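Local coordinates for protein glucosidase (Croceicoccus marinus, PDB 5Z3K) that probably hydrolyses O-glycosidic bonds, acting as a beta-glucosidase of glycoside hydrolase family 39, at residues K125-V130 with Y176-R181; A361-T364 with T369-I372; S233-D238 with P411-A416; A318-D323 with A329-F334. One frame throughout, in Å; residues are numbered along the deposited sequence.

Contact 1 (K125-V130 with Y176-R181)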
# COMPACT_ATOMS: atom_id res chain seq x y z
N LYS A 125 -14.19 -8.23 -27.80
CA LYS A 125 -12.92 -8.96 -27.77
C LYS A 125 -12.11 -8.59 -26.53
O LYS A 125 -11.47 -9.46 -25.92
CB LYS A 125 -12.12 -8.70 -29.04
CG LYS A 125 -10.91 -9.65 -29.23
CD LYS A 125 -10.23 -9.43 -30.57
CE LYS A 125 -9.37 -10.63 -30.94
NZ LYS A 125 -8.85 -10.57 -32.34
N TYR A 126 -12.12 -7.31 -26.14
CA TYR A 126 -11.48 -6.91 -24.89
C TYR A 126 -11.98 -7.76 -23.72
O TYR A 126 -11.20 -8.29 -22.92
CB TYR A 126 -11.76 -5.42 -24.65
CG TYR A 126 -11.05 -4.82 -23.45
CD1 TYR A 126 -9.71 -4.41 -23.53
CD2 TYR A 126 -11.71 -4.64 -22.24
CE1 TYR A 126 -9.06 -3.85 -22.42
CE2 TYR A 126 -11.07 -4.08 -21.14
CZ TYR A 126 -9.75 -3.69 -21.24
OH TYR A 126 -9.10 -3.14 -20.15
N GLU A 127 -13.30 -7.95 -23.64
CA GLU A 127 -13.88 -8.73 -22.55
C GLU A 127 -13.42 -10.19 -22.58
O GLU A 127 -13.10 -10.76 -21.54
CB GLU A 127 -15.41 -8.63 -22.61
CG GLU A 127 -16.14 -9.36 -21.49
CD GLU A 127 -17.64 -9.07 -21.46
OE1 GLU A 127 -18.08 -8.13 -22.16
OE2 GLU A 127 -18.38 -9.77 -20.74
N GLN A 128 -13.36 -10.78 -23.75
CA GLN A 128 -12.90 -12.13 -23.86
C GLN A 128 -11.43 -12.25 -23.40
O GLN A 128 -11.09 -13.14 -22.72
CB GLN A 128 -12.97 -12.62 -25.31
CG GLN A 128 -14.32 -12.77 -25.92
CD GLN A 128 -14.20 -13.33 -27.35
OE1 GLN A 128 -14.05 -12.60 -28.29
NE2 GLN A 128 -14.15 -14.63 -27.46
N VAL A 129 -10.63 -11.29 -23.77
CA VAL A 129 -9.21 -11.36 -23.44
C VAL A 129 -9.02 -11.15 -21.94
O VAL A 129 -8.20 -11.84 -21.31
CB VAL A 129 -8.42 -10.35 -24.30
CG1 VAL A 129 -7.04 -10.10 -23.73
CG2 VAL A 129 -8.33 -10.88 -25.73
N VAL A 130 -9.81 -10.26 -21.32
CA VAL A 130 -9.73 -10.10 -19.87
C VAL A 130 -10.12 -11.39 -19.17
O VAL A 130 -9.48 -11.80 -18.19
CB VAL A 130 -10.60 -8.92 -19.39
CG1 VAL A 130 -10.68 -8.91 -17.84
CG2 VAL A 130 -10.06 -7.60 -19.91
N TYR A 176 -15.20 -0.95 -17.58
CA TYR A 176 -15.28 -1.49 -16.23
C TYR A 176 -16.30 -2.62 -16.17
O TYR A 176 -16.03 -3.68 -15.60
CB TYR A 176 -15.65 -0.40 -15.22
CG TYR A 176 -15.77 -1.01 -13.85
CD1 TYR A 176 -14.62 -1.43 -13.17
CD2 TYR A 176 -17.00 -1.24 -13.25
CE1 TYR A 176 -14.71 -2.03 -11.93
CE2 TYR A 176 -17.10 -1.84 -12.01
CZ TYR A 176 -15.94 -2.23 -11.35
OH TYR A 176 -16.00 -2.84 -10.13
N ALA A 177 -17.49 -2.41 -16.75
CA ALA A 177 -18.52 -3.43 -16.68
C ALA A 177 -18.08 -4.70 -17.39
O ALA A 177 -18.36 -5.81 -16.92
CB ALA A 177 -19.83 -2.91 -17.27
N ALA A 178 -17.39 -4.56 -18.53
CA ALA A 178 -16.88 -5.73 -19.23
C ALA A 178 -15.89 -6.50 -18.37
O ALA A 178 -15.95 -7.74 -18.28
CB ALA A 178 -16.23 -5.32 -20.55
N ALA A 179 -14.97 -5.78 -17.72
CA ALA A 179 -14.00 -6.44 -16.85
C ALA A 179 -14.68 -7.11 -15.66
O ALA A 179 -14.34 -8.25 -15.31
CB ALA A 179 -12.96 -5.42 -16.38
N ALA A 180 -15.64 -6.43 -15.03
CA ALA A 180 -16.34 -7.00 -13.89
C ALA A 180 -17.11 -8.26 -14.29
O ALA A 180 -17.08 -9.27 -13.57
CB ALA A 180 -17.27 -5.97 -13.27
N ARG A 181 -17.83 -8.20 -15.41
CA ARG A 181 -18.50 -9.39 -15.93
C ARG A 181 -17.52 -10.54 -16.14
O ARG A 181 -17.81 -11.68 -15.78
CB ARG A 181 -19.21 -9.06 -17.25
CG ARG A 181 -20.59 -8.43 -17.07
CD ARG A 181 -21.40 -8.48 -18.37
NE ARG A 181 -20.64 -7.93 -19.49
CZ ARG A 181 -20.62 -6.65 -19.82
NH1 ARG A 181 -21.33 -5.77 -19.12
NH2 ARG A 181 -19.90 -6.24 -20.85
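Glu127 runs across the chain of Arg181, and the two are joined by a salt bridge of two bonds. The arginine grips side-on: Arg181 NH2 donates to Glu127 OE1 at 2.9 Å in a nearly straight bond, and Arg181 NE donates to Glu127 OE2 at 3.2 Å. Both nitrogens point their bonds close to the guanidinium plane, but the carboxylate is turned 49° against it, so both donors come in well out of the carboxylate plane. OE2, met on its syn side though tilted in this way, has a second mate in Arg185 one helical turn further on, and two arginines beside one carboxylate would probably favour its ionised form. The partners sit on helices 123-138 and 169-186, neighbours on the outside of the (beta/alpha)8 barrel behind strands 104-109 and 151-154, with segment axes 8.8 Å apart. Alanine suits the space between them. Ala178 CB lies 3.7 Å from Glu127 OE1, and the glutamate chain, extended with CG anti to the backbone N (chi1 -178°), reaches across it to the arginine. Nearer the barrel the contact turns apolar: Val130 CG1 comes to 4.4 Å from Ala179 CB, while Val130 also rests on Ile109 and Ala179 on Phe154.

Contact 2 (A361-T364 with T369-I372)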
# COMPACT_ATOMS: atom_id res chain seq x y z
N ALA A 361 0.95 -2.06 18.98
CA ALA A 361 1.44 -3.28 19.61
C ALA A 361 0.60 -4.48 19.19
O ALA A 361 -0.62 -4.38 19.01
CB ALA A 361 1.44 -3.16 21.14
N GLY A 362 1.25 -5.64 19.08
CA GLY A 362 0.54 -6.85 18.69
C GLY A 362 1.34 -8.08 19.06
O GLY A 362 2.52 -8.00 19.41
N ARG A 363 0.69 -9.23 19.00
CA ARG A 363 1.39 -10.49 19.28
C ARG A 363 1.03 -11.53 18.23
O ARG A 363 -0.04 -11.49 17.62
CB ARG A 363 1.10 -11.02 20.69
CG ARG A 363 -0.33 -11.38 20.96
CD ARG A 363 -0.48 -11.97 22.36
NE ARG A 363 -1.78 -12.60 22.52
CZ ARG A 363 -2.35 -12.88 23.69
NH1 ARG A 363 -1.72 -12.58 24.82
NH2 ARG A 363 -3.54 -13.46 23.72
N THR A 364 1.96 -12.46 17.99
CA THR A 364 1.75 -13.48 16.97
C THR A 364 0.74 -14.53 17.42
O THR A 364 0.44 -14.68 18.61
CB THR A 364 3.07 -14.19 16.64
OG1 THR A 364 3.65 -14.65 17.87
CG2 THR A 364 4.03 -13.25 15.95
N THR A 369 5.59 -14.17 20.57
CA THR A 369 6.29 -12.98 20.10
C THR A 369 5.38 -11.77 20.27
O THR A 369 4.28 -11.75 19.73
CB THR A 369 6.70 -13.13 18.63
OG1 THR A 369 7.57 -14.25 18.46
CG2 THR A 369 7.39 -11.86 18.14
N ILE A 370 5.85 -10.77 21.02
CA ILE A 370 5.20 -9.46 21.13
C ILE A 370 5.99 -8.46 20.30
O ILE A 370 7.22 -8.41 20.40
CB ILE A 370 5.14 -8.99 22.60
CG1 ILE A 370 4.76 -10.13 23.56
CG2 ILE A 370 4.30 -7.71 22.73
CD1 ILE A 370 3.38 -10.66 23.39
N ARG A 371 5.30 -7.62 19.51
CA ARG A 371 5.95 -6.57 18.73
C ARG A 371 5.37 -5.21 19.09
O ARG A 371 4.15 -5.03 19.05
CB ARG A 371 5.80 -6.81 17.23
CG ARG A 371 6.57 -8.02 16.76
CD ARG A 371 6.57 -8.21 15.24
NE ARG A 371 7.43 -9.34 14.94
CZ ARG A 371 7.10 -10.37 14.16
NH1 ARG A 371 5.92 -10.41 13.54
NH2 ARG A 371 7.98 -11.35 13.98
N ILE A 372 6.24 -4.25 19.41
CA ILE A 372 5.82 -2.90 19.76
C ILE A 372 6.55 -1.93 18.84
O ILE A 372 7.78 -1.82 18.89
CB ILE A 372 6.08 -2.55 21.24
CG1 ILE A 372 5.34 -3.51 22.18
CG2 ILE A 372 5.64 -1.11 21.49
CD1 ILE A 372 6.28 -4.44 22.97
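Gly362 and Arg371 form a hydrogen-bonded antiparallel pair: Arg371 N donates to Gly362 O at 2.8 Å, almost straight, and Gly362 N returns a bond to Arg371 O at 3.0 Å. Next to the turn, Thr364 N donates to Thr369 O at 3.0 Å. The reverse link is weak, Thr369 N reaching Thr364 OG1 at 3.4 Å with a bent angle of 127°. That hydroxyl lies between the backbone N and the carbonyl carbon of its own residue (chi1 52°), which puts it beside the N-H of Thr369 and lets it also hydrogen-bond to Asp366 in the turn. A valine at Thr364 would probably leave Asp366 and the N-H of Thr369 without this shared partner and make the end of the hairpin less well fixed. The methyl of Thr364, CG2, packs against Thr369 CB and lies over one face of the Arg371 guanidinium, whose own charge is paired with Glu479. On the opposite face of the sheet, Ile370 CD1 touches Arg363 CB at 3.6 Å, and Ala361 CB meets Ile372 CG1 at 4.1 Å. Beta-branched isoleucines suit this buried side, where Leu347 packs too, while Arg363 leads its charge away to Glu345. Backbone bonds therefore set the register of hairpin 357-376 and join it to strands 345-350 and 474-482, and the two arginine salt bridges add to those joins.

Contact 3 (S233-D238 with P411-A416)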
# COMPACT_ATOMS: atom_id res chain seq x y z
N SER A 233 1.18 18.21 2.68
CA SER A 233 0.84 18.23 4.10
C SER A 233 1.97 17.66 4.97
O SER A 233 2.16 18.09 6.12
CB SER A 233 -0.45 17.43 4.36
OG SER A 233 -0.17 16.03 4.45
N ARG A 234 2.72 16.71 4.41
CA ARG A 234 3.65 15.87 5.17
C ARG A 234 3.02 15.35 6.46
O ARG A 234 3.72 15.17 7.46
CB ARG A 234 4.96 16.61 5.50
CG ARG A 234 5.66 17.27 4.33
CD ARG A 234 5.81 16.35 3.15
NE ARG A 234 7.20 16.26 2.75
CZ ARG A 234 7.68 16.67 1.58
NH1 ARG A 234 6.87 17.20 0.67
NH2 ARG A 234 8.97 16.54 1.32
N ASP A 235 1.71 15.10 6.45
CA ASP A 235 0.97 14.73 7.65
C ASP A 235 0.56 13.26 7.55
O ASP A 235 -0.28 12.92 6.69
CB ASP A 235 -0.27 15.63 7.82
CG ASP A 235 -1.00 15.42 9.16
OD1 ASP A 235 -0.67 14.45 9.88
OD2 ASP A 235 -1.90 16.25 9.49
N PRO A 236 1.10 12.37 8.39
CA PRO A 236 0.75 10.94 8.26
C PRO A 236 -0.69 10.64 8.60
O PRO A 236 -1.16 9.53 8.31
CB PRO A 236 1.72 10.24 9.23
CG PRO A 236 2.05 11.31 10.25
CD PRO A 236 2.07 12.61 9.47
N MSE A 237 -1.41 11.59 9.20
CA MSE A 237 -2.83 11.42 9.48
C MSE A 237 -3.69 11.45 8.21
O MSE A 237 -4.82 10.95 8.24
CB MSE A 237 -3.29 12.51 10.47
CG MSE A 237 -4.70 12.31 11.06
SE MSE A 237 -4.94 10.60 12.02
CE MSE A 237 -3.84 10.94 13.60
N ASP A 238 -3.16 11.99 7.11
CA ASP A 238 -3.99 12.26 5.92
C ASP A 238 -4.78 11.03 5.47
O ASP A 238 -5.94 11.14 5.05
CB ASP A 238 -3.13 12.74 4.76
CG ASP A 238 -2.86 14.21 4.80
OD1 ASP A 238 -3.14 14.86 5.84
OD2 ASP A 238 -2.30 14.71 3.79
N PRO A 411 -8.13 20.46 5.13
CA PRO A 411 -7.48 21.52 5.90
C PRO A 411 -6.33 20.96 6.71
O PRO A 411 -6.43 19.88 7.31
CB PRO A 411 -8.60 22.04 6.81
CG PRO A 411 -9.63 20.96 6.82
CD PRO A 411 -9.55 20.30 5.48
N ARG A 412 -5.23 21.70 6.73
CA ARG A 412 -4.07 21.25 7.49
C ARG A 412 -4.38 21.23 8.98
O ARG A 412 -5.14 22.07 9.50
CB ARG A 412 -2.88 22.15 7.21
CG ARG A 412 -2.31 21.96 5.84
CD ARG A 412 -1.20 22.93 5.63
NE ARG A 412 -0.49 22.64 4.40
CZ ARG A 412 0.39 23.47 3.85
NH1 ARG A 412 0.66 24.63 4.44
NH2 ARG A 412 0.98 23.13 2.72
N ARG A 413 -3.80 20.26 9.68
CA ARG A 413 -3.96 20.11 11.13
C ARG A 413 -2.97 21.04 11.82
O ARG A 413 -1.88 20.66 12.24
CB ARG A 413 -3.73 18.66 11.55
CG ARG A 413 -4.74 17.68 11.01
CD ARG A 413 -4.71 16.38 11.81
NE ARG A 413 -3.38 15.77 11.78
CZ ARG A 413 -2.85 15.09 12.78
NH1 ARG A 413 -3.53 14.92 13.91
NH2 ARG A 413 -1.63 14.57 12.65
N VAL A 414 -3.37 22.31 11.94
CA VAL A 414 -2.43 23.34 12.37
C VAL A 414 -2.00 23.14 13.81
O VAL A 414 -0.96 23.68 14.22
CB VAL A 414 -3.03 24.75 12.18
CG1 VAL A 414 -3.28 25.04 10.71
CG2 VAL A 414 -4.29 24.89 13.00
N ASP A 415 -2.75 22.38 14.60
CA ASP A 415 -2.42 22.13 16.00
C ASP A 415 -1.63 20.84 16.21
O ASP A 415 -1.39 20.45 17.35
CB ASP A 415 -3.70 22.10 16.84
CG ASP A 415 -4.45 23.43 16.82
OD1 ASP A 415 -3.77 24.48 16.88
OD2 ASP A 415 -5.69 23.42 16.72
N ALA A 416 -1.20 20.19 15.13
CA ALA A 416 -0.57 18.88 15.22
C ALA A 416 0.95 18.95 15.31
O ALA A 416 1.63 18.01 14.88
CB ALA A 416 -0.98 18.01 14.03
O HOH W 1 -2.10 18.56 8.28
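The guanidinium of Arg413 is sandwiched between two aliphatic groups, with a carboxylate at its edge. Ala416 CB sits over the centre of one face, 3.7 Å above the plane of Arg413; on the opposite face lies CB of Met237, modelled as selenomethionine, offset toward the rim and 3.4 Å from Arg413 NH2. At the edge the Asp235 carboxylate is nearly coplanar, 24° away, and the arginine takes it side-on. Arg413 NE donates to Asp235 OD2 at 2.8 Å, an almost straight bond of 173°, and Arg413 NH2 donates to Asp235 OD1 at 2.9 Å; each oxygen uses its syn lone pair. The remaining nitrogen, NH1, is held by the carbonyl of Asp354, which further fixes the rotation of the group.

Asp235 has more to do than pair a charge. With CG anti to the backbone N (chi1 -173°), its carboxylate reaches the arginine while OD1 stays close enough to accept from Met237 N at 3.0 Å, from above the carboxylate plane. OD2 accepts a hydrogen bond from a water that in turn accepts from Arg413 N, tying the backbone of 411-416 to the same carboxylate. Behind it, Ser233 OG accepts from Asp235 N in an ST turn and donates to Asp238 OD2 at 2.6 Å.

The short aspartate fits a capping role: its bond to Met237 N precedes helix 238-252, in the beta-alpha loop that follows strand 223-229 of the (beta/alpha)8 barrel. Arg413 comes from the long connection between strands 405-408 and 423-429, so the salt bridge fastens that excursion onto the barrel.

Contact 4 (A318-D323 with A329-F334)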
# COMPACT_ATOMS: atom_id res chain seq x y z
N ALA A 318 9.75 8.05 -5.30
CA ALA A 318 8.93 7.30 -4.36
C ALA A 318 9.43 5.88 -4.14
O ALA A 318 9.03 5.23 -3.17
CB ALA A 318 7.47 7.27 -4.86
N GLY A 319 10.32 5.38 -5.01
CA GLY A 319 10.95 4.09 -4.76
C GLY A 319 11.86 4.18 -3.54
O GLY A 319 12.80 4.99 -3.52
N ILE A 320 11.58 3.38 -2.50
CA ILE A 320 12.27 3.59 -1.23
C ILE A 320 13.65 2.95 -1.17
O ILE A 320 14.46 3.33 -0.32
CB ILE A 320 11.44 3.11 -0.02
CG1 ILE A 320 11.10 1.61 -0.14
CG2 ILE A 320 10.19 3.97 0.12
CD1 ILE A 320 10.44 1.04 1.12
N PHE A 321 13.97 2.01 -2.06
CA PHE A 321 15.30 1.43 -2.08
C PHE A 321 16.27 2.34 -2.82
O PHE A 321 15.89 3.14 -3.67
CB PHE A 321 15.29 0.06 -2.75
CG PHE A 321 14.60 -1.00 -1.95
CD1 PHE A 321 13.21 -1.07 -1.92
CD2 PHE A 321 15.33 -1.96 -1.26
CE1 PHE A 321 12.57 -2.05 -1.18
CE2 PHE A 321 14.70 -2.94 -0.52
CZ PHE A 321 13.32 -2.99 -0.47
N GLU A 322 17.56 2.19 -2.52
CA GLU A 322 18.57 2.89 -3.32
C GLU A 322 18.57 2.34 -4.74
O GLU A 322 18.12 1.23 -5.00
CB GLU A 322 19.96 2.72 -2.70
CG GLU A 322 20.07 3.25 -1.28
CD GLU A 322 19.88 4.74 -1.20
OE1 GLU A 322 20.46 5.47 -2.03
OE2 GLU A 322 19.17 5.20 -0.29
N ASP A 323 19.12 3.14 -5.66
CA ASP A 323 19.19 2.74 -7.07
C ASP A 323 19.73 1.33 -7.26
O ASP A 323 19.30 0.60 -8.16
CB ASP A 323 20.05 3.75 -7.86
CG ASP A 323 19.38 5.11 -7.99
OD1 ASP A 323 18.25 5.30 -7.50
OD2 ASP A 323 20.00 6.01 -8.60
N ALA A 329 16.92 3.88 5.83
CA ALA A 329 15.93 4.01 6.90
C ALA A 329 14.52 3.73 6.39
O ALA A 329 13.70 3.15 7.11
CB ALA A 329 16.01 5.40 7.54
N ARG A 330 14.20 4.15 5.16
CA ARG A 330 12.86 3.88 4.62
C ARG A 330 12.62 2.38 4.49
O ARG A 330 11.56 1.87 4.86
CB ARG A 330 12.67 4.56 3.26
CG ARG A 330 12.28 6.04 3.31
CD ARG A 330 12.53 6.69 1.94
NE ARG A 330 13.97 6.81 1.67
CZ ARG A 330 14.50 6.95 0.46
NH1 ARG A 330 13.71 7.00 -0.62
NH2 ARG A 330 15.82 7.05 0.33
N THR A 331 13.59 1.65 3.92
CA THR A 331 13.40 0.21 3.80
C THR A 331 13.39 -0.45 5.17
O THR A 331 12.73 -1.47 5.36
CB THR A 331 14.47 -0.42 2.89
OG1 THR A 331 15.77 -0.24 3.45
CG2 THR A 331 14.44 0.22 1.50
N GLY A 332 14.12 0.12 6.13
CA GLY A 332 14.09 -0.43 7.47
C GLY A 332 12.71 -0.25 8.09
O GLY A 332 12.13 -1.21 8.61
N ALA A 333 12.17 0.97 8.02
CA ALA A 333 10.83 1.21 8.55
C ALA A 333 9.79 0.35 7.84
O ALA A 333 8.86 -0.16 8.47
CB ALA A 333 10.47 2.69 8.43
N PHE A 334 9.95 0.16 6.53
CA PHE A 334 9.01 -0.67 5.78
C PHE A 334 8.95 -2.08 6.33
O PHE A 334 7.86 -2.64 6.50
CB PHE A 334 9.40 -0.67 4.30
CG PHE A 334 8.47 -1.46 3.42
CD1 PHE A 334 7.27 -0.90 2.98
CD2 PHE A 334 8.79 -2.75 3.01
CE1 PHE A 334 6.41 -1.62 2.15
CE2 PHE A 334 7.94 -3.47 2.18
CZ PHE A 334 6.74 -2.91 1.76
O HOH W 2 14.20 8.18 -3.30
O HOH W 3 15.57 6.15 -3.12
O HOH W 4 18.71 7.09 1.45
O HOH W 5 17.50 6.85 -2.01
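Ile320 and Arg330 run alongside each other, pointing opposite ways, where the long connection that follows the eighth strand of the (beta/alpha)8 barrel folds back, past the short strand 314-315, on helix 329-341. Their CB atoms approach to 3.8 Å, and the arginine chain, bent at chi3 (-69°), sets one guanidinium face against the carbonyl oxygen of Ile320, which lies over its centre. The Ile320 side chain meanwhile runs athwart Phe334, CD1 touching Phe334 CB at 3.8 Å. Thr331 aims its methyl at the middle of the Phe321 ring in a CH-pi contact, CG2 lying 3.5 Å from the ring centroid and only 8° off the normal; its hydroxyl is hydrogen-bonded to Asn328 N. Threonine thus serves both the ring and the helix start. Glu322 turns its carboxylate nearly perpendicular to the Arg330 guanidinium; their direct salt bridge is long, and Glu322 OE2 is hydrogen-bonded to Asn328 ND2. The main charge partner of Arg330 is Asp277, bound through NE. A leucine in place of Arg330 would probably leave Asp277 without its charge partner and break the water links to the loop. One such water donates to Glu322 OE2 at 2.9 Å and accepts from Arg330 NH2, also at 2.9 Å.

Overall arrangement
From the N terminus, contact 1 comes first: it closes a loop of 45 residues between two neighbouring outer helices of the barrel, and is finished before any other contact opens. Contact 3 opens next at 233-238 and closes only at 411-416, with 172 residues between, joining a barrel loop to the connection from strand 405-408 to strand 423-429, the latter in the nine-stranded sheet. Within that span lie contacts 4 and 2, in series: 318-323 folds onto 329-334 at the last helix of the barrel, then 361-364 pairs with 369-372 in the same sheet. None cross. Contact 1 lies across the chain's centre from contacts 2 and 4, its centre about 43 Å from that of contact 2.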